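Local coordinates for Tautomerase_3 domain-containing protein (Corynebacterium halotolerans YIM 70093 = DSM 44683, PDB 7M58) that probably acts as a hydrolase or tautomerase of the cis-3-chloroacrylic acid dehalogenase family, within the tautomerase superfamily, working as a trimer, at residues Y3-A9 / Q40-L46; H62-D68 / H99-N105. Residue numbers count along the deposited sequence, not the author numbering.

Contact 1. Residues Y3-A9 / Q40-L46; sequences YAVSSRA and QVIFNDL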
loop_
_atom_site.group_PDB
_atom_site.type_symbol
_atom_site.label_atom_id
_atom_site.label_comp_id
_atom_site.label_asym_id
_atom_site.label_seq_id
_atom_site.Cartn_x
_atom_site.Cartn_y
_atom_site.Cartn_z
ATOM N N TYR A 3 0.238 -10.202 -2.245
ATOM C CA TYR A 3 0.625 -9.543 -3.479
ATOM C C TYR A 3 -0.535 -8.708 -4.002
ATOM O O TYR A 3 -1.623 -9.240 -4.251
ATOM C CB TYR A 3 1.051 -10.575 -4.519
ATOM C CG TYR A 3 2.320 -11.283 -4.137
ATOM C CD1 TYR A 3 2.294 -12.394 -3.308
ATOM C CD2 TYR A 3 3.551 -10.828 -4.593
ATOM C CE1 TYR A 3 3.448 -13.041 -2.949
ATOM C CE2 TYR A 3 4.714 -11.474 -4.239
ATOM C CZ TYR A 3 4.655 -12.575 -3.410
ATOM O OH TYR A 3 5.809 -13.229 -3.054
ATOM N N ALA A 4 -0.313 -7.406 -4.160
ATOM C CA ALA A 4 -1.261 -6.549 -4.853
ATOM C C ALA A 4 -0.712 -6.263 -6.244
ATOM O O ALA A 4 0.457 -5.898 -6.397
ATOM C CB ALA A 4 -1.518 -5.266 -4.071
ATOM N N VAL A 5 -1.536 -6.489 -7.256
ATOM C CA VAL A 5 -1.134 -6.389 -8.655
ATOM C C VAL A 5 -1.970 -5.292 -9.276
ATOM O O VAL A 5 -3.199 -5.403 -9.329
ATOM C CB VAL A 5 -1.336 -7.709 -9.413
ATOM C CG1 VAL A 5 -1.007 -7.511 -10.874
ATOM C CG2 VAL A 5 -0.525 -8.859 -8.778
ATOM N N SER A 6 -1.320 -4.235 -9.735
ATOM C CA SER A 6 -2.014 -3.100 -10.320
ATOM C C SER A 6 -1.761 -3.075 -11.815
ATOM O O SER A 6 -0.602 -3.152 -12.249
ATOM C CB SER A 6 -1.544 -1.785 -9.695
ATOM O OG SER A 6 -1.963 -1.705 -8.349
ATOM N N SER A 7 -2.844 -2.971 -12.588
ATOM C CA SER A 7 -2.792 -2.902 -14.042
ATOM C C SER A 7 -4.081 -2.269 -14.538
ATOM O O SER A 7 -5.100 -2.276 -13.840
ATOM C CB SER A 7 -2.616 -4.281 -14.680
ATOM O OG SER A 7 -3.693 -5.139 -14.344
ATOM N N ARG A 8 -4.015 -1.710 -15.751
ATOM C CA ARG A 8 -5.208 -1.226 -16.444
ATOM C C ARG A 8 -6.288 -2.295 -16.464
ATOM O O ARG A 8 -6.039 -3.433 -16.869
ATOM C CB ARG A 8 -4.845 -0.827 -17.874
ATOM C CG ARG A 8 -6.039 -0.545 -18.762
ATOM C CD ARG A 8 -6.507 0.886 -18.713
ATOM N NE ARG A 8 -7.086 1.293 -19.999
ATOM C CZ ARG A 8 -8.358 1.092 -20.340
ATOM N NH1 ARG A 8 -9.195 0.509 -19.480
ATOM N NH2 ARG A 8 -8.799 1.491 -21.530
ATOM N N ALA A 9 -7.475 -1.940 -15.984
ATOM C CA ALA A 9 -8.612 -2.843 -16.090
ATOM C C ALA A 9 -8.725 -3.363 -17.515
ATOM O O ALA A 9 -8.752 -2.587 -18.479
ATOM C CB ALA A 9 -9.903 -2.138 -15.678
ATOM N N GLN A 40 -1.930 -14.414 -0.261
ATOM C CA GLN A 40 -3.074 -13.690 -0.771
ATOM C C GLN A 40 -2.638 -12.893 -1.996
ATOM O O GLN A 40 -1.563 -12.290 -1.992
ATOM C CB GLN A 40 -3.633 -12.768 0.323
ATOM C CG GLN A 40 -4.664 -11.770 -0.136
ATOM C CD GLN A 40 -5.126 -10.881 1.003
ATOM O OE1 GLN A 40 -6.140 -11.153 1.654
ATOM N NE2 GLN A 40 -4.387 -9.809 1.250
ATOM N N VAL A 41 -3.450 -12.917 -3.053
ATOM C CA VAL A 41 -3.201 -12.130 -4.255
ATOM C C VAL A 41 -4.415 -11.258 -4.520
ATOM O O VAL A 41 -5.550 -11.752 -4.549
ATOM C CB VAL A 41 -2.915 -13.006 -5.488
ATOM C CG1 VAL A 41 -2.755 -12.112 -6.720
ATOM C CG2 VAL A 41 -1.677 -13.856 -5.282
ATOM N N ILE A 42 -4.183 -9.976 -4.741
ATOM C CA ILE A 42 -5.264 -9.040 -4.999
ATOM C C ILE A 42 -4.971 -8.311 -6.302
ATOM O O ILE A 42 -3.832 -7.901 -6.549
ATOM C CB ILE A 42 -5.440 -8.057 -3.834
ATOM C CG1 ILE A 42 -6.028 -8.784 -2.642
ATOM C CG2 ILE A 42 -6.371 -6.968 -4.225
ATOM C CD1 ILE A 42 -5.701 -8.104 -1.325
ATOM N N PHE A 43 -5.996 -8.147 -7.132
ATOM C CA PHE A 43 -5.882 -7.442 -8.400
ATOM C C PHE A 43 -6.624 -6.120 -8.295
ATOM O O PHE A 43 -7.859 -6.099 -8.223
ATOM C CB PHE A 43 -6.419 -8.289 -9.552
ATOM C CG PHE A 43 -5.548 -9.445 -9.877
ATOM C CD1 PHE A 43 -4.423 -9.275 -10.686
ATOM C CD2 PHE A 43 -5.814 -10.704 -9.349
ATOM C CE1 PHE A 43 -3.586 -10.345 -10.972
ATOM C CE2 PHE A 43 -4.981 -11.783 -9.635
ATOM C CZ PHE A 43 -3.864 -11.605 -10.447
ATOM N N ASN A 44 -5.864 -5.024 -8.295
ATOM C CA ASN A 44 -6.411 -3.672 -8.358
ATOM C C ASN A 44 -6.435 -3.225 -9.816
ATOM O O ASN A 44 -5.393 -2.898 -10.401
ATOM C CB ASN A 44 -5.587 -2.711 -7.505
ATOM C CG ASN A 44 -5.678 -3.034 -6.017
ATOM O OD1 ASN A 44 -6.758 -2.975 -5.422
ATOM N ND2 ASN A 44 -4.546 -3.368 -5.409
ATOM N N ASP A 45 -7.623 -3.194 -10.407
ATOM C CA ASP A 45 -7.739 -2.771 -11.792
ATOM C C ASP A 45 -7.901 -1.259 -11.867
ATOM O O ASP A 45 -8.661 -0.656 -11.100
ATOM C CB ASP A 45 -8.912 -3.477 -12.475
ATOM C CG ASP A 45 -8.647 -4.967 -12.698
ATOM O OD1 ASP A 45 -7.475 -5.408 -12.575
ATOM O OD2 ASP A 45 -9.613 -5.697 -13.000
ATOM N N LEU A 46 -7.219 -0.656 -12.830
ATOM C CA LEU A 46 -7.110 0.788 -12.913
ATOM C C LEU A 46 -7.904 1.302 -14.105
ATOM O O LEU A 46 -8.046 0.607 -15.113
ATOM C CB LEU A 46 -5.642 1.201 -13.055
ATOM C CG LEU A 46 -4.708 0.854 -11.905
ATOM C CD1 LEU A 46 -3.265 1.176 -12.283
ATOM C CD2 LEU A 46 -5.138 1.597 -10.646
#
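Strands 2-8 and 40-46 are the two parallel strands of the first beta-alpha-beta unit in this tautomerase-superfamily fold, with helix 14-31 making the crossover between them. Three residues bury the most surface here: Leu-46, Val-5 and Tyr-3. Val-5 sits mid-strand on the face that also carries Tyr-3, Val-41 and Phe-43; its CB lies 3.7 Å from Phe-43 CD1, and the helix covers this side through Val-20 and Leu-24. The backbone ties Val-5 twice to the same neighbour, its N donating to Ile-42 O at 2.8 Å and its O accepting from Asn-44 N at 2.9 Å. Tyr-3 brings its CB to within 4.3 Å of Val-41 CG2, then sends its ring away from strand 40-46, so that the hydroxyl bonds His-28 on the helix. Leu-46 closes the far end. Its CD1 approaches Ser-6 CB at 4.3 Å, while its main chain grips the end of the first strand, Leu-46 N donating to Ser-7 O at 2.9 Å and Leu-46 O accepting Ala-9 N at 2.8 Å.

Contact 2. Residues H62-D68 / H99-N105; sequences HVWIHAD and HVWVYVN
Build two parallel, extended strands, 63-68 and 100-105, with axes 4.6 Å apart at closest approach and 15° between their directions. The register is residue for residue, from Val-63 beside Val-100 to Asp-68 beside Asn-105. Six backbone hydrogen bonds hold it: Val-63 N to His-99 O (2.9 Å), Trp-101 N to Val-63 O (2.9 Å), Ile-65 N to Trp-101 O (2.6 Å), Tyr-103 N to Ile-65 O (2.8 Å), Ala-67 N to Tyr-103 O (2.9 Å) and Asn-105 N to Ala-67 O (2.9 Å). Aromatic rings dominate one face. With chi1 t, Trp-64 turns its edge onto the face of Tyr-103 (chi1 m), NE1 lying 3.5 Å from CG in a T-shaped pair; His-62, also t, does the same to Trp-101 (m), CE1 to CE2 3.6 Å. At the polar end, Asn-105 ND2 donates to Asp-68 OD1 at 3.3 Å, and it also bonds Asn-105 of the second subunit. The reverse face is aliphatic: Ile-65 CB meets Val-102 CG1 at 4.0 Å. This is the second beta-alpha-beta unit of the chain: helix 75-92 packs on Val-100 and Val-102, strand 2-8 flanks strand 63-70, and the third subunit borders strand 100-107.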
loop_
_atom_site.group_PDB
_atom_site.type_symbol
_atom_site.label_atom_id
_atom_site.label_comp_id
_atom_site.label_asym_id
_atom_site.label_seq_id
_atom_site.Cartn_x
_atom_site.Cartn_y
_atom_site.Cartn_z
ATOM N N HIS A 62 1.486 -2.419 -18.845
ATOM C CA HIS A 62 2.323 -2.099 -17.698
ATOM C C HIS A 62 1.660 -2.652 -16.446
ATOM O O HIS A 62 0.451 -2.472 -16.244
ATOM C CB HIS A 62 2.543 -0.593 -17.559
ATOM C CG HIS A 62 3.446 -0.231 -16.430
ATOM N ND1 HIS A 62 4.820 -0.245 -16.543
ATOM C CD2 HIS A 62 3.178 0.130 -15.153
ATOM C CE1 HIS A 62 5.359 0.093 -15.385
ATOM N NE2 HIS A 62 4.384 0.330 -14.525
ATOM N N VAL A 63 2.451 -3.321 -15.609
ATOM C CA VAL A 63 1.955 -3.954 -14.399
ATOM C C VAL A 63 2.875 -3.576 -13.245
ATOM O O VAL A 63 4.102 -3.605 -13.381
ATOM C CB VAL A 63 1.893 -5.487 -14.560
ATOM C CG1 VAL A 63 1.564 -6.146 -13.227
ATOM C CG2 VAL A 63 0.895 -5.874 -15.612
ATOM N N TRP A 64 2.284 -3.230 -12.109
ATOM C CA TRP A 64 3.037 -2.977 -10.888
ATOM C C TRP A 64 2.610 -4.000 -9.847
ATOM O O TRP A 64 1.412 -4.184 -9.617
ATOM C CB TRP A 64 2.813 -1.560 -10.352
ATOM C CG TRP A 64 3.580 -1.250 -9.069
ATOM C CD1 TRP A 64 4.935 -1.378 -8.862
ATOM C CD2 TRP A 64 3.040 -0.746 -7.845
ATOM N NE1 TRP A 64 5.264 -0.980 -7.583
ATOM C CE2 TRP A 64 4.118 -0.598 -6.935
ATOM C CE3 TRP A 64 1.752 -0.416 -7.422
ATOM C CZ2 TRP A 64 3.937 -0.129 -5.630
ATOM C CZ3 TRP A 64 1.578 0.045 -6.128
ATOM C CH2 TRP A 64 2.666 0.182 -5.246
ATOM N N ILE A 65 3.587 -4.679 -9.250
ATOM C CA ILE A 65 3.354 -5.711 -8.247
ATOM C C ILE A 65 3.893 -5.172 -6.929
ATOM O O ILE A 65 5.096 -4.893 -6.823
ATOM C CB ILE A 65 4.075 -7.017 -8.611
ATOM C CG1 ILE A 65 3.763 -7.454 -10.040
ATOM C CG2 ILE A 65 3.687 -8.122 -7.643
ATOM C CD1 ILE A 65 2.566 -8.291 -10.168
ATOM N N HIS A 66 3.028 -5.049 -5.921
ATOM C CA HIS A 66 3.439 -4.679 -4.567
ATOM C C HIS A 66 3.232 -5.859 -3.637
ATOM O O HIS A 66 2.104 -6.330 -3.473
ATOM C CB HIS A 66 2.671 -3.486 -4.011
ATOM C CG HIS A 66 3.119 -3.103 -2.631
ATOM N ND1 HIS A 66 4.053 -2.117 -2.388
ATOM C CD2 HIS A 66 2.802 -3.621 -1.421
ATOM C CE1 HIS A 66 4.265 -2.024 -1.087
ATOM N NE2 HIS A 66 3.517 -2.927 -0.479
ATOM N N ALA A 67 4.300 -6.301 -2.991
ATOM C CA ALA A 67 4.255 -7.480 -2.142
ATOM C C ALA A 67 4.561 -7.097 -0.704
ATOM O O ALA A 67 5.579 -6.458 -0.444
ATOM C CB ALA A 67 5.261 -8.513 -2.641
ATOM N N ASP A 68 3.721 -7.517 0.235
ATOM C CA ASP A 68 4.029 -7.366 1.654
ATOM C C ASP A 68 4.461 -8.738 2.170
ATOM O O ASP A 68 3.680 -9.693 2.146
ATOM C CB ASP A 68 2.837 -6.827 2.456
ATOM C CG ASP A 68 2.505 -5.332 2.168
ATOM O OD1 ASP A 68 3.269 -4.431 2.590
ATOM O OD2 ASP A 68 1.444 -5.047 1.553
ATOM N N HIS A 99 8.327 -4.025 -18.199
ATOM C CA HIS A 99 7.055 -3.436 -17.809
ATOM C C HIS A 99 6.333 -4.258 -16.739
ATOM O O HIS A 99 5.130 -4.067 -16.520
ATOM C CB HIS A 99 6.167 -3.227 -19.036
ATOM C CG HIS A 99 6.508 -1.999 -19.817
ATOM N ND1 HIS A 99 6.678 -0.765 -19.224
ATOM C CD2 HIS A 99 6.668 -1.804 -21.147
ATOM C CE1 HIS A 99 6.953 0.132 -20.153
ATOM N NE2 HIS A 99 6.944 -0.471 -21.331
ATOM N N VAL A 100 7.043 -5.131 -16.026
ATOM C CA VAL A 100 6.536 -5.710 -14.785
ATOM C C VAL A 100 7.423 -5.167 -13.675
ATOM O O VAL A 100 8.556 -5.615 -13.501
ATOM C CB VAL A 100 6.532 -7.244 -14.792
ATOM C CG1 VAL A 100 5.974 -7.771 -13.471
ATOM C CG2 VAL A 100 5.741 -7.803 -15.981
ATOM N N TRP A 101 6.913 -4.192 -12.932
ATOM C CA TRP A 101 7.640 -3.564 -11.840
ATOM C C TRP A 101 7.213 -4.176 -10.512
ATOM O O TRP A 101 6.014 -4.234 -10.214
ATOM C CB TRP A 101 7.363 -2.067 -11.822
ATOM C CG TRP A 101 7.957 -1.356 -12.951
ATOM C CD1 TRP A 101 8.400 -1.894 -14.120
ATOM C CD2 TRP A 101 8.200 0.051 -13.033
ATOM N NE1 TRP A 101 8.904 -0.905 -14.930
ATOM C CE2 TRP A 101 8.786 0.298 -14.286
ATOM C CE3 TRP A 101 7.966 1.125 -12.170
ATOM C CZ2 TRP A 101 9.144 1.566 -14.693
ATOM C CZ3 TRP A 101 8.324 2.377 -12.572
ATOM C CH2 TRP A 101 8.918 2.591 -13.817
ATOM N N VAL A 102 8.185 -4.574 -9.695
ATOM C CA VAL A 102 7.912 -5.288 -8.446
ATOM C C VAL A 102 8.576 -4.556 -7.278
ATOM O O VAL A 102 9.768 -4.226 -7.339
ATOM C CB VAL A 102 8.407 -6.751 -8.507
ATOM C CG1 VAL A 102 7.833 -7.563 -7.358
ATOM C CG2 VAL A 102 8.057 -7.383 -9.845
ATOM N N TYR A 103 7.803 -4.306 -6.214
ATOM C CA TYR A 103 8.294 -3.739 -4.963
ATOM C C TYR A 103 8.032 -4.713 -3.822
ATOM O O TYR A 103 6.937 -5.278 -3.706
ATOM C CB TYR A 103 7.601 -2.443 -4.598
ATOM C CG TYR A 103 7.939 -1.231 -5.400
ATOM C CD1 TYR A 103 8.616 -1.319 -6.599
ATOM C CD2 TYR A 103 7.521 0.012 -4.970
ATOM C CE1 TYR A 103 8.890 -0.197 -7.331
ATOM C CE2 TYR A 103 7.788 1.132 -5.681
ATOM C CZ TYR A 103 8.480 1.031 -6.863
ATOM O OH TYR A 103 8.744 2.186 -7.568
ATOM N N VAL A 104 8.999 -4.861 -2.936
ATOM C CA VAL A 104 8.849 -5.721 -1.766
ATOM C C VAL A 104 8.951 -4.872 -0.509
ATOM O O VAL A 104 10.011 -4.285 -0.229
ATOM C CB VAL A 104 9.877 -6.859 -1.769
ATOM C CG1 VAL A 104 10.011 -7.486 -0.386
ATOM C CG2 VAL A 104 9.450 -7.901 -2.767
ATOM N N ASN A 105 7.875 -4.766 0.257
ATOM C CA ASN A 105 7.892 -4.128 1.562
ATOM C C ASN A 105 7.917 -5.240 2.595
ATOM O O ASN A 105 7.183 -6.223 2.466
ATOM C CB ASN A 105 6.676 -3.210 1.782
ATOM C CG ASN A 105 6.711 -2.462 3.132
ATOM O OD1 ASN A 105 7.694 -1.808 3.466
ATOM N ND2 ASN A 105 5.635 -2.577 3.914
#

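The two contacts are successive beta-alpha-beta units of one four-stranded sheet, each a parallel strand pair joined through an 18-residue helix. They meet where strands 2-8 and 63-70 run antiparallel: Ala-4 N lies 2.7 Å from His-66 O and Ser-6 N 2.7 Å from Trp-64 O, both probable hydrogen bonds, while Val-5 CG2 packs 3.4 Å from Ile-65 CD1. Both are buried; toward the helices, contact 2 is wholly aliphatic, whereas contact 1 mixes Val-5 and Val-41 with the rings of Tyr-3 and Phe-43. Opposite that face, contact 1 has the small or polar Ala-4, Ser-6 and Asn-44 besides Ile-42, whereas contact 2 carries the large rings. Their outer strands reach other subunits, and Gln-40 of contact 1 bonds His-62 of the second subunit.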